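Local atomic coordinates of methionine import ATP-binding protein metN 2 (Enterococcus faecalis, PDB entry 2QSW), a protein that belongs to the ATP-binding subunits of bacterial ABC importers and is represented here by its C-terminal NIL domain, which has an ACT-like alpha/beta fold. Residues L11-M16 with S68-L73; N22-R27 with Q78-A83; P38-I43 with V49-I54; A82-L87 with T94-N99. All coordinates share one frame; numbering follows the deposited sequence. Where two conformers were deposited one is given.

Contact 1 of 4, residues L11-M16 with S68-L73; sequences LVVEEM and SLYIQL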
loop_
_atom_site.group_PDB
_atom_site.type_symbol
_atom_site.label_atom_id
_atom_site.label_comp_id
_atom_site.label_asym_id
_atom_site.label_seq_id
_atom_site.Cartn_x
_atom_site.Cartn_y
_atom_site.Cartn_z
ATOM N N LEU A 11 11.996 -10.904 -10.683
ATOM C CA LEU A 11 11.663 -9.451 -10.637
ATOM C C LEU A 11 12.612 -8.317 -10.974
ATOM O O LEU A 11 12.537 -7.797 -12.082
ATOM C CB LEU A 11 10.390 -9.077 -9.906
ATOM C CG LEU A 11 9.069 -9.234 -10.646
ATOM C CD1 LEU A 11 7.973 -8.637 -9.786
ATOM C CD2 LEU A 11 9.108 -8.577 -12.017
ATOM N N VAL A 12 13.457 -7.859 -10.037
ATOM C CA VAL A 12 13.387 -8.168 -8.587
ATOM C C VAL A 12 13.192 -6.802 -7.952
ATOM O O VAL A 12 14.082 -5.962 -7.980
ATOM C CB VAL A 12 14.646 -8.862 -8.057
ATOM C CG1 VAL A 12 14.676 -8.879 -6.518
ATOM C CG2 VAL A 12 14.712 -10.285 -8.608
ATOM N N VAL A 13 11.990 -6.551 -7.438
ATOM C CA VAL A 13 11.633 -5.193 -7.023
ATOM C C VAL A 13 12.604 -4.635 -5.986
ATOM O O VAL A 13 12.758 -3.435 -5.895
ATOM C CB VAL A 13 10.171 -5.100 -6.495
ATOM C CG1 VAL A 13 9.191 -5.440 -7.612
ATOM C CG2 VAL A 13 9.965 -5.971 -5.230
ATOM N N GLU A 14 13.232 -5.499 -5.164
ATOM C CA GLU A 14 14.131 -4.979 -4.132
ATOM C C GLU A 14 15.347 -4.289 -4.749
ATOM O O GLU A 14 15.909 -3.411 -4.126
ATOM C CB GLU A 14 14.550 -6.016 -3.079
ATOM C CG GLU A 14 13.418 -6.437 -2.185
ATOM C CD GLU A 14 12.551 -7.534 -2.774
ATOM O OE1 GLU A 14 12.830 -8.061 -3.875
ATOM O OE2 GLU A 14 11.578 -7.923 -2.100
ATOM N N GLU A 15 15.640 -4.568 -6.010
ATOM C CA GLU A 15 16.702 -3.801 -6.701
ATOM C C GLU A 15 16.328 -2.309 -6.883
ATOM O O GLU A 15 17.180 -1.415 -6.842
ATOM C CB GLU A 15 17.079 -4.460 -7.994
ATOM C CG GLU A 15 17.736 -5.758 -7.748
ATOM C CD GLU A 15 18.252 -6.354 -9.007
ATOM O OE1 GLU A 15 19.322 -5.901 -9.485
ATOM O OE2 GLU A 15 17.576 -7.267 -9.541
HETATM N N MSE A 16 15.044 -2.030 -7.048
HETATM C CA MSE A 16 14.591 -0.655 -7.060
HETATM C C MSE A 16 14.768 -0.004 -5.708
HETATM O O MSE A 16 15.253 1.121 -5.626
HETATM C CB MSE A 16 13.118 -0.557 -7.460
HETATM C CG MSE A 16 12.826 -1.164 -8.795
HETATM SE SE MSE A 16 10.925 -1.041 -9.199
HETATM C CE MSE A 16 10.871 -2.171 -10.763
ATOM N N SER A 68 1.885 -0.004 -16.623
ATOM C CA SER A 68 2.385 0.174 -15.271
ATOM C C SER A 68 3.541 1.172 -15.252
ATOM O O SER A 68 4.264 1.345 -16.245
ATOM C CB SER A 68 2.857 -1.137 -14.708
ATOM O OG SER A 68 3.874 -1.681 -15.497
ATOM N N LEU A 69 3.691 1.803 -14.099
ATOM C CA LEU A 69 4.761 2.747 -13.851
ATOM C C LEU A 69 5.244 2.523 -12.432
ATOM O O LEU A 69 4.424 2.490 -11.528
ATOM C CB LEU A 69 4.200 4.149 -14.000
ATOM C CG LEU A 69 5.140 5.324 -14.163
ATOM C CD1 LEU A 69 6.008 5.219 -15.430
ATOM C CD2 LEU A 69 4.266 6.593 -14.151
ATOM N N TYR A 70 6.550 2.366 -12.249
ATOM C CA TYR A 70 7.154 2.319 -10.917
ATOM C C TYR A 70 7.838 3.681 -10.681
ATOM O O TYR A 70 8.663 4.146 -11.488
ATOM C CB TYR A 70 8.193 1.228 -10.840
ATOM C CG TYR A 70 7.652 -0.165 -10.919
ATOM C CD1 TYR A 70 7.478 -0.920 -9.774
ATOM C CD2 TYR A 70 7.330 -0.740 -12.145
ATOM C CE1 TYR A 70 6.990 -2.211 -9.836
ATOM C CE2 TYR A 70 6.853 -2.042 -12.233
ATOM C CZ TYR A 70 6.690 -2.766 -11.060
ATOM O OH TYR A 70 6.228 -4.043 -11.133
ATOM N N ILE A 71 7.422 4.356 -9.632
ATOM C CA ILE A 71 7.915 5.663 -9.313
ATOM C C ILE A 71 8.389 5.765 -7.887
ATOM O O ILE A 71 7.868 5.080 -6.984
ATOM C CB ILE A 71 6.850 6.747 -9.566
ATOM C CG1 ILE A 71 5.642 6.683 -8.653
ATOM C CG2 ILE A 71 6.423 6.804 -11.019
ATOM C CD1 ILE A 71 4.726 7.921 -8.829
ATOM N N GLN A 72 9.405 6.571 -7.681
ATOM C CA GLN A 72 9.820 6.973 -6.346
ATOM C C GLN A 72 9.115 8.285 -5.978
ATOM O O GLN A 72 9.205 9.262 -6.718
ATOM C CB GLN A 72 11.332 7.142 -6.237
ATOM C CG GLN A 72 11.791 7.563 -4.866
ATOM C CD GLN A 72 13.268 7.934 -4.864
ATOM O OE1 GLN A 72 13.736 8.617 -5.793
ATOM N NE2 GLN A 72 14.005 7.528 -3.811
ATOM N N LEU A 73 8.382 8.277 -4.864
ATOM C CA LEU A 73 7.814 9.474 -4.289
ATOM C C LEU A 73 8.696 9.977 -3.165
ATOM O O LEU A 73 9.018 9.195 -2.269
ATOM C CB LEU A 73 6.416 9.215 -3.719
ATOM C CG LEU A 73 5.355 8.797 -4.733
ATOM C CD1 LEU A 73 4.045 8.376 -4.062
ATOM C CD2 LEU A 73 5.092 9.951 -5.684
#

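Contact 2 of 4, residues N22-R27 with Q78-A83; sequences NGKIVR and QNILAA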
loop_
_atom_site.group_PDB
_atom_site.type_symbol
_atom_site.label_atom_id
_atom_site.label_comp_id
_atom_site.label_asym_id
_atom_site.label_seq_id
_atom_site.Cartn_x
_atom_site.Cartn_y
_atom_site.Cartn_z
ATOM N N ASN A 22 15.414 6.483 -0.597
ATOM C CA ASN A 22 14.598 7.440 0.154
ATOM C C ASN A 22 13.135 7.434 -0.287
ATOM O O ASN A 22 12.809 6.900 -1.336
ATOM C CB ASN A 22 15.187 8.807 -0.035
ATOM C CG ASN A 22 16.630 8.882 0.463
ATOM O OD1 ASN A 22 16.895 8.632 1.632
ATOM N ND2 ASN A 22 17.545 9.211 -0.430
ATOM N N GLY A 23 12.262 8.027 0.526
ATOM C CA GLY A 23 10.846 8.078 0.158
ATOM C C GLY A 23 10.236 6.691 0.063
ATOM O O GLY A 23 10.610 5.761 0.818
ATOM N N LYS A 24 9.279 6.530 -0.850
ATOM C CA LYS A 24 8.610 5.247 -1.076
ATOM C C LYS A 24 8.587 4.973 -2.549
ATOM O O LYS A 24 8.457 5.927 -3.353
ATOM C CB LYS A 24 7.148 5.306 -0.581
ATOM C CG LYS A 24 6.989 5.504 0.911
ATOM C CD LYS A 24 7.589 4.317 1.631
ATOM C CE LYS A 24 6.954 3.996 2.936
ATOM N NZ LYS A 24 7.471 2.661 3.401
ATOM N N ILE A 25 8.705 3.706 -2.920
ATOM C CA ILE A 25 8.584 3.289 -4.308
ATOM C C ILE A 25 7.244 2.588 -4.487
ATOM O O ILE A 25 6.921 1.668 -3.742
ATOM C CB ILE A 25 9.734 2.419 -4.766
ATOM C CG1 ILE A 25 11.062 3.176 -4.547
ATOM C CG2 ILE A 25 9.508 2.060 -6.212
ATOM C CD1 ILE A 25 12.260 2.334 -4.780
ATOM N N VAL A 26 6.480 3.047 -5.462
ATOM C CA VAL A 26 5.127 2.567 -5.687
ATOM C C VAL A 26 4.963 2.111 -7.120
ATOM O O VAL A 26 5.587 2.677 -8.036
ATOM C CB VAL A 26 4.034 3.617 -5.335
ATOM C CG1 VAL A 26 3.908 3.840 -3.821
ATOM C CG2 VAL A 26 4.279 4.951 -6.022
ATOM N N ARG A 27 4.118 1.118 -7.313
ATOM C CA ARG A 27 3.717 0.661 -8.632
ATOM C C ARG A 27 2.313 1.171 -8.891
ATOM O O ARG A 27 1.432 0.952 -8.079
ATOM C CB ARG A 27 3.767 -0.857 -8.718
ATOM C CG ARG A 27 3.344 -1.431 -10.069
ATOM C CD ARG A 27 3.198 -2.939 -9.992
ATOM N NE ARG A 27 2.010 -3.237 -9.183
ATOM C CZ ARG A 27 1.859 -4.253 -8.323
ATOM N NH1 ARG A 27 2.795 -5.179 -8.126
ATOM N NH2 ARG A 27 0.709 -4.353 -7.663
ATOM N N GLN A 78 3.504 11.826 5.620
ATOM C CA GLN A 78 2.061 11.951 5.548
ATOM C C GLN A 78 1.619 12.346 4.136
ATOM O O GLN A 78 0.541 11.923 3.639
ATOM C CB GLN A 78 1.594 13.001 6.561
ATOM C CG GLN A 78 2.152 14.424 6.397
ATOM C CD GLN A 78 3.514 14.719 7.067
ATOM O OE1 GLN A 78 4.248 13.834 7.577
ATOM N NE2 GLN A 78 3.851 16.003 7.065
ATOM N N ASN A 79 2.434 13.206 3.505
ATOM C CA ASN A 79 2.110 13.605 2.122
ATOM C C ASN A 79 2.281 12.489 1.119
ATOM O O ASN A 79 1.477 12.359 0.169
ATOM C CB ASN A 79 2.917 14.809 1.707
ATOM C CG ASN A 79 2.520 16.076 2.451
ATOM O OD1 ASN A 79 1.437 16.174 3.044
ATOM N ND2 ASN A 79 3.417 17.059 2.438
ATOM N N ILE A 80 3.317 11.691 1.280
ATOM C CA ILE A 80 3.482 10.520 0.426
ATOM C C ILE A 80 2.282 9.575 0.595
ATOM O O ILE A 80 1.715 9.114 -0.372
ATOM C CB ILE A 80 4.819 9.766 0.723
ATOM C CG1 ILE A 80 6.024 10.670 0.387
ATOM C CG2 ILE A 80 4.868 8.390 -0.006
ATOM C CD1 ILE A 80 7.366 10.088 0.791
ATOM N N LEU A 81 1.927 9.255 1.828
ATOM C CA LEU A 81 0.781 8.391 2.086
ATOM C C LEU A 81 -0.503 8.925 1.432
ATOM O O LEU A 81 -1.248 8.163 0.809
ATOM C CB LEU A 81 0.620 8.103 3.583
ATOM C CG LEU A 81 1.808 7.409 4.281
ATOM C CD1 LEU A 81 1.475 7.244 5.741
ATOM C CD2 LEU A 81 2.181 6.039 3.641
ATOM N N ALA A 82 -0.738 10.215 1.586
ATOM C CA ALA A 82 -1.932 10.866 1.044
ATOM C C ALA A 82 -1.900 10.798 -0.498
ATOM O O ALA A 82 -2.944 10.610 -1.134
ATOM C CB ALA A 82 -2.019 12.294 1.519
ATOM N N ALA A 83 -0.712 10.977 -1.097
ATOM C CA ALA A 83 -0.573 10.941 -2.567
ATOM C C ALA A 83 -0.898 9.545 -3.092
ATOM O O ALA A 83 -1.558 9.369 -4.129
ATOM C CB ALA A 83 0.837 11.347 -2.997
#

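Contact 3 of 4, residues P38-I43 with V49-I54; sequences PIISHI and VEVSII. With ZN (zinc ion), chain C.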
loop_
_atom_site.group_PDB
_atom_site.type_symbol
_atom_site.label_atom_id
_atom_site.label_comp_id
_atom_site.label_asym_id
_atom_site.label_seq_id
_atom_site.Cartn_x
_atom_site.Cartn_y
_atom_site.Cartn_z
ATOM N N PRO A 38 -4.087 15.254 -15.882
ATOM C CA PRO A 38 -2.633 15.032 -15.916
ATOM C C PRO A 38 -2.140 14.503 -14.564
ATOM O O PRO A 38 -1.785 15.252 -13.674
ATOM C CB PRO A 38 -2.095 16.402 -16.276
ATOM C CG PRO A 38 -3.278 17.160 -16.850
ATOM C CD PRO A 38 -4.396 16.683 -15.991
ATOM N N ILE A 39 -2.222 13.195 -14.420
ATOM C CA ILE A 39 -2.108 12.505 -13.114
ATOM C C ILE A 39 -0.846 12.870 -12.349
ATOM O O ILE A 39 -0.883 13.261 -11.166
ATOM C CB ILE A 39 -2.085 10.968 -13.310
ATOM C CG1 ILE A 39 -3.418 10.461 -13.863
ATOM C CG2 ILE A 39 -1.758 10.240 -11.986
ATOM C CD1 ILE A 39 -4.580 10.607 -12.940
ATOM N N ILE A 40 0.299 12.752 -13.024
ATOM C CA ILE A 40 1.556 12.914 -12.274
ATOM C C ILE A 40 1.726 14.345 -11.814
ATOM O O ILE A 40 2.043 14.616 -10.644
ATOM C CB ILE A 40 2.793 12.436 -13.044
ATOM C CG1 ILE A 40 2.696 10.926 -13.291
ATOM C CG2 ILE A 40 4.068 12.816 -12.287
ATOM C CD1 ILE A 40 2.652 10.019 -12.035
ATOM N N SER A 41 1.506 15.321 -12.694
ATOM C CA SER A 41 1.603 16.720 -12.217
ATOM C C SER A 41 0.544 17.042 -11.161
ATOM O O SER A 41 0.789 17.845 -10.236
ATOM C CB SER A 41 1.535 17.725 -13.377
ATOM O OG SER A 41 0.427 17.452 -14.194
ATOM N N HIS A 42 -0.645 16.461 -11.316
ATOM C CA HIS A 42 -1.716 16.708 -10.378
ATOM C C HIS A 42 -1.299 16.338 -8.936
ATOM O O HIS A 42 -1.459 17.108 -7.994
ATOM C CB HIS A 42 -2.919 15.894 -10.804
ATOM C CG HIS A 42 -4.138 16.152 -9.990
ATOM N ND1 HIS A 42 -5.089 17.077 -10.356
ATOM C CD2 HIS A 42 -4.562 15.619 -8.822
ATOM C CE1 HIS A 42 -6.050 17.097 -9.448
ATOM N NE2 HIS A 42 -5.760 16.215 -8.514
ATOM N N ILE A 43 -0.721 15.156 -8.794
ATOM C CA ILE A 43 -0.299 14.708 -7.460
ATOM C C ILE A 43 0.937 15.472 -6.958
ATOM O O ILE A 43 1.028 15.760 -5.763
ATOM C CB ILE A 43 -0.154 13.145 -7.331
ATOM C CG1 ILE A 43 1.036 12.559 -8.123
ATOM C CG2 ILE A 43 -1.472 12.506 -7.691
ATOM C CD1 ILE A 43 1.605 11.314 -7.460
ATOM N N VAL A 49 4.808 16.310 -3.466
ATOM C CA VAL A 49 5.721 15.203 -3.610
ATOM C C VAL A 49 6.541 15.319 -4.872
ATOM O O VAL A 49 6.092 15.909 -5.862
ATOM C CB VAL A 49 4.997 13.849 -3.613
ATOM C CG1 VAL A 49 4.422 13.541 -2.212
ATOM C CG2 VAL A 49 3.937 13.751 -4.724
ATOM N N GLU A 50 7.766 14.792 -4.816
ATOM C CA GLU A 50 8.601 14.651 -5.998
ATOM C C GLU A 50 8.432 13.266 -6.598
ATOM O O GLU A 50 8.036 12.319 -5.886
ATOM C CB GLU A 50 10.064 14.922 -5.652
ATOM C CG GLU A 50 10.268 16.196 -4.868
ATOM C CD GLU A 50 11.737 16.538 -4.627
ATOM O OE1 GLU A 50 12.202 16.355 -3.480
ATOM O OE2 GLU A 50 12.409 17.004 -5.585
ATOM N N VAL A 51 8.693 13.143 -7.901
ATOM C CA VAL A 51 8.470 11.922 -8.648
ATOM C C VAL A 51 9.654 11.618 -9.553
ATOM O O VAL A 51 10.037 12.450 -10.404
ATOM C CB VAL A 51 7.201 12.043 -9.516
ATOM C CG1 VAL A 51 7.052 10.834 -10.422
ATOM C CG2 VAL A 51 6.003 12.252 -8.609
ATOM N N SER A 52 10.188 10.417 -9.406
ATOM C CA SER A 52 11.195 9.873 -10.288
ATOM C C SER A 52 10.661 8.594 -10.888
ATOM O O SER A 52 10.233 7.720 -10.152
ATOM C CB SER A 52 12.499 9.548 -9.542
ATOM O OG SER A 52 13.052 10.670 -8.874
ATOM N N ILE A 53 10.673 8.459 -12.203
ATOM C CA ILE A 53 10.297 7.243 -12.851
ATOM C C ILE A 53 11.468 6.252 -12.864
ATOM O O ILE A 53 12.573 6.565 -13.333
ATOM C CB ILE A 53 9.727 7.489 -14.259
ATOM C CG1 ILE A 53 8.496 8.406 -14.179
ATOM C CG2 ILE A 53 9.364 6.165 -14.940
ATOM C CD1 ILE A 53 8.152 9.043 -15.525
ATOM N N ILE A 54 11.214 5.085 -12.282
ATOM C CA ILE A 54 12.191 4.012 -12.190
ATOM C C ILE A 54 12.090 3.032 -13.355
ATOM O O ILE A 54 13.089 2.623 -13.938
ATOM C CB ILE A 54 12.012 3.240 -10.858
ATOM C CG1 ILE A 54 12.205 4.207 -9.704
ATOM C CG2 ILE A 54 12.986 2.012 -10.746
ATOM C CD1 ILE A 54 12.017 3.551 -8.366
HETATM ZN ZN ZN C . -6.662 16.138 -6.703
#

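Contact 4 of 4, residues A82-L87 with T94-N99; sequences AAIEGL and TEVIGN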
loop_
_atom_site.group_PDB
_atom_site.type_symbol
_atom_site.label_atom_id
_atom_site.label_comp_id
_atom_site.label_asym_id
_atom_site.label_seq_id
_atom_site.Cartn_x
_atom_site.Cartn_y
_atom_site.Cartn_z
ATOM N N ALA A 82 -0.738 10.215 1.586
ATOM C CA ALA A 82 -1.932 10.866 1.044
ATOM C C ALA A 82 -1.900 10.798 -0.498
ATOM O O ALA A 82 -2.944 10.610 -1.134
ATOM C CB ALA A 82 -2.019 12.294 1.519
ATOM N N ALA A 83 -0.712 10.977 -1.097
ATOM C CA ALA A 83 -0.573 10.941 -2.567
ATOM C C ALA A 83 -0.898 9.545 -3.092
ATOM O O ALA A 83 -1.558 9.369 -4.129
ATOM C CB ALA A 83 0.837 11.347 -2.997
ATOM N N ILE A 84 -0.461 8.528 -2.350
ATOM C CA ILE A 84 -0.726 7.162 -2.735
ATOM C C ILE A 84 -2.240 6.876 -2.703
ATOM O O ILE A 84 -2.793 6.316 -3.654
ATOM C CB ILE A 84 0.041 6.171 -1.804
ATOM C CG1 ILE A 84 1.559 6.256 -2.058
ATOM C CG2 ILE A 84 -0.521 4.753 -1.967
ATOM C CD1 ILE A 84 2.405 5.534 -0.980
ATOM N N GLU A 85 -2.913 7.226 -1.602
ATOM C CA GLU A 85 -4.391 7.041 -1.559
ATOM C C GLU A 85 -5.051 7.936 -2.611
ATOM O O GLU A 85 -6.066 7.532 -3.224
ATOM C CB GLU A 85 -4.942 7.322 -0.162
ATOM C CG GLU A 85 -6.391 6.948 0.045
ATOM C CD GLU A 85 -6.726 5.509 -0.252
ATOM O OE1 GLU A 85 -5.839 4.633 -0.167
ATOM O OE2 GLU A 85 -7.928 5.281 -0.560
ATOM N N GLY A 86 -4.495 9.132 -2.847
ATOM C CA GLY A 86 -5.008 10.027 -3.891
ATOM C C GLY A 86 -5.043 9.358 -5.260
ATOM O O GLY A 86 -6.073 9.373 -5.965
ATOM N N LEU A 87 -3.928 8.736 -5.635
ATOM C CA LEU A 87 -3.838 7.943 -6.864
ATOM C C LEU A 87 -4.928 6.898 -6.923
ATOM O O LEU A 87 -5.628 6.747 -7.932
ATOM C CB LEU A 87 -2.446 7.307 -6.980
ATOM C CG LEU A 87 -1.310 8.277 -7.400
ATOM C CD1 LEU A 87 0.059 7.679 -7.087
ATOM C CD2 LEU A 87 -1.457 8.707 -8.907
ATOM N N THR A 94 -2.476 1.467 -6.859
ATOM C CA THR A 94 -1.144 1.843 -6.430
ATOM C C THR A 94 -0.778 1.008 -5.223
ATOM O O THR A 94 -1.572 0.843 -4.303
ATOM C CB THR A 94 -1.108 3.342 -6.095
ATOM O OG1 THR A 94 -1.539 4.119 -7.231
ATOM C CG2 THR A 94 0.312 3.787 -5.710
ATOM N N GLU A 95 0.431 0.494 -5.231
ATOM C CA GLU A 95 0.953 -0.126 -4.038
ATOM C C GLU A 95 2.449 0.022 -3.850
ATOM O O GLU A 95 3.212 0.088 -4.796
ATOM C CB GLU A 95 0.533 -1.544 -3.954
ATOM C CG GLU A 95 1.102 -2.442 -4.950
ATOM C CD GLU A 95 0.757 -3.942 -4.610
ATOM O OE1 GLU A 95 -0.387 -4.220 -4.210
ATOM O OE2 GLU A 95 1.622 -4.852 -4.720
ATOM N N VAL A 96 2.825 0.101 -2.577
ATOM C CA VAL A 96 4.201 0.282 -2.174
ATOM C C VAL A 96 4.900 -1.052 -2.362
ATOM O O VAL A 96 4.532 -2.046 -1.752
ATOM C CB VAL A 96 4.290 0.735 -0.678
ATOM C CG1 VAL A 96 5.733 0.795 -0.240
ATOM C CG2 VAL A 96 3.609 2.072 -0.503
ATOM N N ILE A 97 5.973 -1.050 -3.136
ATOM C CA ILE A 97 6.708 -2.279 -3.429
ATOM C C ILE A 97 7.436 -2.783 -2.171
ATOM O O ILE A 97 7.646 -2.031 -1.233
ATOM C CB ILE A 97 7.703 -2.106 -4.617
ATOM C CG1 ILE A 97 8.840 -1.177 -4.248
ATOM C CG2 ILE A 97 6.946 -1.660 -5.883
ATOM C CD1 ILE A 97 10.044 -1.191 -5.245
ATOM N N GLY A 98 7.849 -4.048 -2.174
ATOM C CA GLY A 98 8.583 -4.609 -1.019
ATOM C C GLY A 98 7.730 -5.109 0.134
ATOM O O GLY A 98 8.254 -5.358 1.246
ATOM N N ASN A 99 6.433 -5.220 -0.123
ATOM C CA ASN A 99 5.503 -5.732 0.904
ATOM C C ASN A 99 4.892 -7.073 0.579
ATOM O O ASN A 99 3.896 -7.466 1.209
ATOM C CB ASN A 99 4.437 -4.680 1.230
ATOM C CG ASN A 99 5.021 -3.496 1.971
ATOM O OD1 ASN A 99 5.292 -3.557 3.174
ATOM N ND2 ASN A 99 5.317 -2.429 1.237
#

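Contact 1 of 4, residues L11-M16 with S68-L73
A Met-aromatic contact between Met16 and Tyr70 packs the N-terminal helix 13-19 against the sheet of the ACT-like domain. Met16 is a selenomethionine, with SE in place of sulfur. Its methyl group lies over one face of the phenol ring. Met16 CE sits 3.8 Å from the centroid of the Tyr70 ring and only 12° off the ring normal, so this is a CH-pi contact. The selenium approaches obliquely, 40° off the ring normal, beside the CG-CD1 bond. Its shortest approach is 3.5 Å, from Met16 SE to Tyr70 CD1. The Met16 chain is extended beyond CG (chi2 178°). That shape carries the methyl from the helix to the middle of the ring. The two side chains cross at about a right angle.

Tyr70 lies in the strand 64-74. Its CB points toward the helix, whereas Ile71, next in the strand, turns its CB away. Leu73 meets Ile80 and Ile84 of helix 77-89 on the other face of the sheet. The N-terminal helix therefore covers the face opposite to helix 77-89. Ile97 fills in beside the contact and touches Val13, Met16 and Tyr70, while Ile54 and Gln55 of strand 50-61 also meet Met16.

Val13 stands one helical turn before Met16, and the bond from Met16 N to Val13 O is 2.9 Å. Val13 meets the ring only loosely and obliquely: Val13 CG1 lies 4.5 Å from Tyr70 CE1.

Contact 2 of 4, residues N22-R27 with Q78-A83
The backbones come nearest at Lys24 and Ile80, whose CA atoms are 7.5 Å apart, where the start of strand 24-31 passes helix 77-89. This is helix-on-sheet packing in the ferredoxin-like fold of ACT-type domains. Ile80 points its CB toward the strand and meets it with two branches. Ile80 CG2 lies against the lysine hydrocarbon, 3.7 Å from Lys24 CG and 3.9 Å from Lys24 CB. The two side chains cross at about a right angle.

Lys24 leaves the backbone toward the helix, but its chain bends at chi2 (-63°) and leads the ammonium group away. CB and CG thus serve as apolar surface, while NZ forms a salt bridge with Glu85 of the second subunit. One residue joins the packing within the chain and the dimer contact. Leu81, next to Ile80 on the helix, also packs on Glu85 of the second subunit.

Two residues after Lys24, Val26 touches Leu73, Thr94 and Val96. Ile80 itself touches Leu73 of the neighbouring strand. The helical turn is regular, with Ala82 N bonded to Gln78 O at 3.0 Å. Gly23, just before the strand, adopts a positive phi of 63°. The other branch of the isoleucine ends over this glycine backbone, with Ile80 CD1 4.1 Å from Gly23 CA.

Contact 3 of 4, residues P38-I43 with V49-I54
Ile43 and Val49 form the buried end of this contact between helix 39-47 and segment 49-54. Val49 CG2 lies 3.7 Å from the carbonyl oxygen of Ile43, so the methyl rests on the helix backbone. The rotation of Val49 (chi1 -69°) sets CG2 between its own backbone N and carbonyl carbon, and this is what presents that methyl to the helix.

Ile40, a turn earlier on the helix, meets Val51, two residues further along the segment, in a more open pair. They touch methyl to methyl, Ile40 CG2 to Val51 CG1 at 4.0 Å, and both residues are partly exposed.

Ser41 and His42 turn to other sides of the helix. Ser41 is exposed and directs its CB away from the strand. Ser41 OG donates to Pro38 O at 3.2 Å, from 44° above the carbonyl plane. His42 NE2 binds a zinc ion at 2.0 Å, and Glu46, one turn on, is a second ligand.

Ile43 touches Leu87 of helix 77-89, Ile40 touches Leu28 of strand 24-31, and Val51 packs on Leu73 of the adjacent strand 64-74.

Contact 4 of 4, residues A82-L87 with T94-N99
Thr94 packs against Ile84 and Leu87, where strand 93-96 meets helix 77-89. The two belong to the second split beta-alpha-beta unit of the ferredoxin-like fold. The axes of helix 82-87 and strand 94-96 are inclined at 149° and come within 8.3 Å.

Thr94 points its CB toward the helix and meets residues one turn apart. Its methyl lies opposite the backbone N, which sets CG2 against Ile84 while OG1 faces Leu87. Thr94 CG2 is 4.0 Å from Ile84 CG2 and 4.1 Å from Leu87 CD1. The hydroxyl lies against the leucine stem, with Thr94 OG1 3.3 Å from Leu87 CB. Buried there, OG1 is satisfied by Val92 O.

Glu95 turns its CB away from the helix. It binds a zinc ion together with Glu100, and with Glu95 and Glu100 of the second subunit. The strand therefore carries apolar packing on one face and a metal site between subunits on the other.

Val96 reaches the helix through Val96 CG2, 3.7 Å from Ile84 CD1, and the two side chains cross at about a right angle. Ile97 then packs on helix 13-19.

Asn99 folds back on the strand end. Its OD1 accepts a bond from Thr94 N of the second subunit, and Asn99 ND2 donates to Val96 O at 3.1 Å, nearly straight (171°) and from 58° above the carbonyl plane.

In the fold
From the N terminus, helix 13-19 pairs with strand 64-74, where contact 1 closes the first long loop. Strand 24-31 opens contact 2 inside that loop and closes it later, on helix 77-89, so contacts 1 and 2 cross. Contact 3 is local and nests inside both. Contact 4 follows contacts 1 and 3 in series and starts at Ala82 and Ala83, where contact 2 ends. All four reach the same antiparallel sheet. Contacts 2, 3 and 4 join it to the two helices on one face, which meet through Ile39, Ile43 and Leu87. Contact 1 covers the other face. Contacts 2 and 4 also touch the second subunit.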